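Long-range contact in protein (superoxide dismutase) (Aquifex pyrophilus, PDB 1COJ), which converts superoxide radicals into hydrogen peroxide and oxygen at a single iron ion in each subunit of a homotetramer: residues F125-L131 and L159-Y165. Residues are numbered along the deposited sequence; the frame is centred on the assembly and turned at random.
Sequences FRGWAIL and LIVIDTY. With FE (Fe (III) ion), chain B.
Trp128, chi1 m, lays one face of its indole over Asp163, CZ3 to CB 3.5 Å, while CE3 meets Val161 CG1 at 3.3 Å. Their strands, 128-131 and 160-163, run antiparallel (172°, axes 4.8 Å apart). Trp128-Asp163 and Ile130-Val161 are non-hydrogen-bonded pairs; Ala129-Ile162 (Ala129 N to Ile162 O 3.0 Å, Ile162 N to Ala129 O 2.9 Å) and Leu131-Ile160 (Leu131 N to Ile160 O 2.9 Å) are hydrogen-bonded. A classic bulge opens 159-165: Leu159 N and Ile160 N both donate to Leu131 O, at 2.8 and 3.0 Å. Beyond the strands, Thr164 N binds Gly127 O and Thr164 OG1 binds Phe125 O, each 2.9 Å. Ala129 and Leu131 pack on helix 111-124; the opposite face, with Trp128 and Asp163, meets helix 63-86. In the three-His, one-Asp metal site of Fe/Mn dismutases, Asp163 OD2 binds iron at 1.9 Å alongside His27, His81 and His167. Backbone bonds flanking Asp163, and an Asx turn from Tyr165 N to OD1 (3.0 Å), are consistent with a carboxylate held in place.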
# COMPACT_ATOMS: atom_id res chain seq x y z
N PHE A 125 6.92 12.07 -5.16
CA PHE A 125 6.08 11.43 -4.16
C PHE A 125 4.69 11.99 -3.92
O PHE A 125 4.46 13.20 -3.98
CB PHE A 125 6.86 11.21 -2.87
CG PHE A 125 7.88 10.13 -3.01
CD1 PHE A 125 7.55 8.80 -2.72
CD2 PHE A 125 9.13 10.41 -3.54
CE1 PHE A 125 8.46 7.78 -2.97
CE2 PHE A 125 10.04 9.41 -3.79
CZ PHE A 125 9.71 8.09 -3.51
N ARG A 126 3.77 11.08 -3.64
CA ARG A 126 2.37 11.40 -3.46
C ARG A 126 1.94 11.88 -2.08
O ARG A 126 0.79 12.31 -1.92
CB ARG A 126 1.54 10.18 -3.87
CG ARG A 126 1.90 9.69 -5.27
CD ARG A 126 1.36 8.30 -5.58
NE ARG A 126 1.87 7.84 -6.87
CZ ARG A 126 1.73 6.60 -7.35
NH1 ARG A 126 1.10 5.67 -6.65
NH2 ARG A 126 2.25 6.29 -8.53
N GLY A 127 2.84 11.84 -1.11
CA GLY A 127 2.50 12.27 0.23
C GLY A 127 3.40 13.31 0.88
O GLY A 127 2.92 14.37 1.29
N TRP A 128 4.68 12.99 1.02
CA TRP A 128 5.65 13.89 1.65
C TRP A 128 7.05 13.68 1.10
O TRP A 128 7.35 12.64 0.51
CB TRP A 128 5.73 13.61 3.17
CG TRP A 128 4.45 13.72 3.93
CD1 TRP A 128 3.47 12.78 4.03
CD2 TRP A 128 4.00 14.84 4.72
NE1 TRP A 128 2.45 13.23 4.81
CE2 TRP A 128 2.75 14.50 5.25
CE3 TRP A 128 4.55 16.09 5.02
CZ2 TRP A 128 2.02 15.36 6.08
CZ3 TRP A 128 3.83 16.96 5.85
CH2 TRP A 128 2.58 16.59 6.37
N ALA A 129 7.91 14.67 1.31
CA ALA A 129 9.32 14.60 0.92
C ALA A 129 10.03 15.05 2.19
O ALA A 129 9.75 16.14 2.72
CB ALA A 129 9.61 15.55 -0.23
N ILE A 130 10.90 14.20 2.72
CA ILE A 130 11.61 14.50 3.96
C ILE A 130 13.13 14.44 3.87
O ILE A 130 13.68 13.55 3.22
CB ILE A 130 11.17 13.52 5.08
CG1 ILE A 130 9.66 13.63 5.32
CG2 ILE A 130 11.91 13.81 6.38
CD1 ILE A 130 9.11 12.63 6.32
N LEU A 131 13.79 15.43 4.46
CA LEU A 131 15.25 15.43 4.55
C LEU A 131 15.47 15.15 6.03
O LEU A 131 14.98 15.90 6.88
CB LEU A 131 15.87 16.80 4.21
CG LEU A 131 17.38 16.87 4.51
CD1 LEU A 131 18.16 15.96 3.56
CD2 LEU A 131 17.89 18.30 4.39
N LEU A 159 14.26 16.71 9.49
CA LEU A 159 14.80 18.06 9.59
C LEU A 159 13.91 18.97 8.76
O LEU A 159 13.44 19.99 9.24
CB LEU A 159 16.24 18.12 9.08
CG LEU A 159 17.27 17.20 9.76
CD1 LEU A 159 18.65 17.46 9.17
CD2 LEU A 159 17.28 17.42 11.27
N ILE A 160 13.70 18.60 7.49
CA ILE A 160 12.85 19.38 6.60
C ILE A 160 11.73 18.46 6.10
O ILE A 160 12.01 17.36 5.60
CB ILE A 160 13.63 19.94 5.38
CG1 ILE A 160 14.69 20.94 5.85
CG2 ILE A 160 12.66 20.59 4.38
CD1 ILE A 160 15.54 21.52 4.71
N VAL A 161 10.49 18.91 6.24
CA VAL A 161 9.33 18.12 5.83
C VAL A 161 8.43 18.90 4.87
O VAL A 161 7.94 19.98 5.21
CB VAL A 161 8.50 17.70 7.07
CG1 VAL A 161 7.29 16.89 6.66
CG2 VAL A 161 9.36 16.89 8.03
N ILE A 162 8.22 18.36 3.68
CA ILE A 162 7.38 19.01 2.68
C ILE A 162 6.14 18.17 2.41
O ILE A 162 6.23 16.99 2.05
CB ILE A 162 8.12 19.21 1.32
CG1 ILE A 162 9.48 19.87 1.54
CG2 ILE A 162 7.27 20.06 0.38
CD1 ILE A 162 10.28 20.08 0.25
N ASP A 163 4.98 18.77 2.62
CA ASP A 163 3.70 18.12 2.39
C ASP A 163 3.38 18.18 0.89
O ASP A 163 3.33 19.27 0.32
CB ASP A 163 2.59 18.84 3.17
CG ASP A 163 1.29 18.07 3.20
OD1 ASP A 163 1.20 16.99 2.57
OD2 ASP A 163 0.35 18.52 3.88
N THR A 164 3.18 17.03 0.26
CA THR A 164 2.86 17.02 -1.16
C THR A 164 1.42 16.55 -1.42
O THR A 164 1.04 16.31 -2.56
CB THR A 164 3.87 16.20 -2.01
OG1 THR A 164 3.84 14.82 -1.62
CG2 THR A 164 5.28 16.74 -1.85
N TYR A 165 0.64 16.39 -0.35
CA TYR A 165 -0.76 16.01 -0.50
C TYR A 165 -1.40 17.16 -1.26
O TYR A 165 -1.04 18.32 -1.05
CB TYR A 165 -1.45 15.89 0.86
CG TYR A 165 -1.43 14.51 1.47
CD1 TYR A 165 -2.61 13.77 1.60
CD2 TYR A 165 -0.25 13.96 1.97
CE1 TYR A 165 -2.61 12.50 2.20
CE2 TYR A 165 -0.23 12.69 2.57
CZ TYR A 165 -1.42 11.97 2.69
OH TYR A 165 -1.43 10.73 3.31
FE FE B . -1.35 18.00 4.70
O HOH W 1 -0.47 14.11 -3.71
O HOH W 2 -0.88 16.08 4.33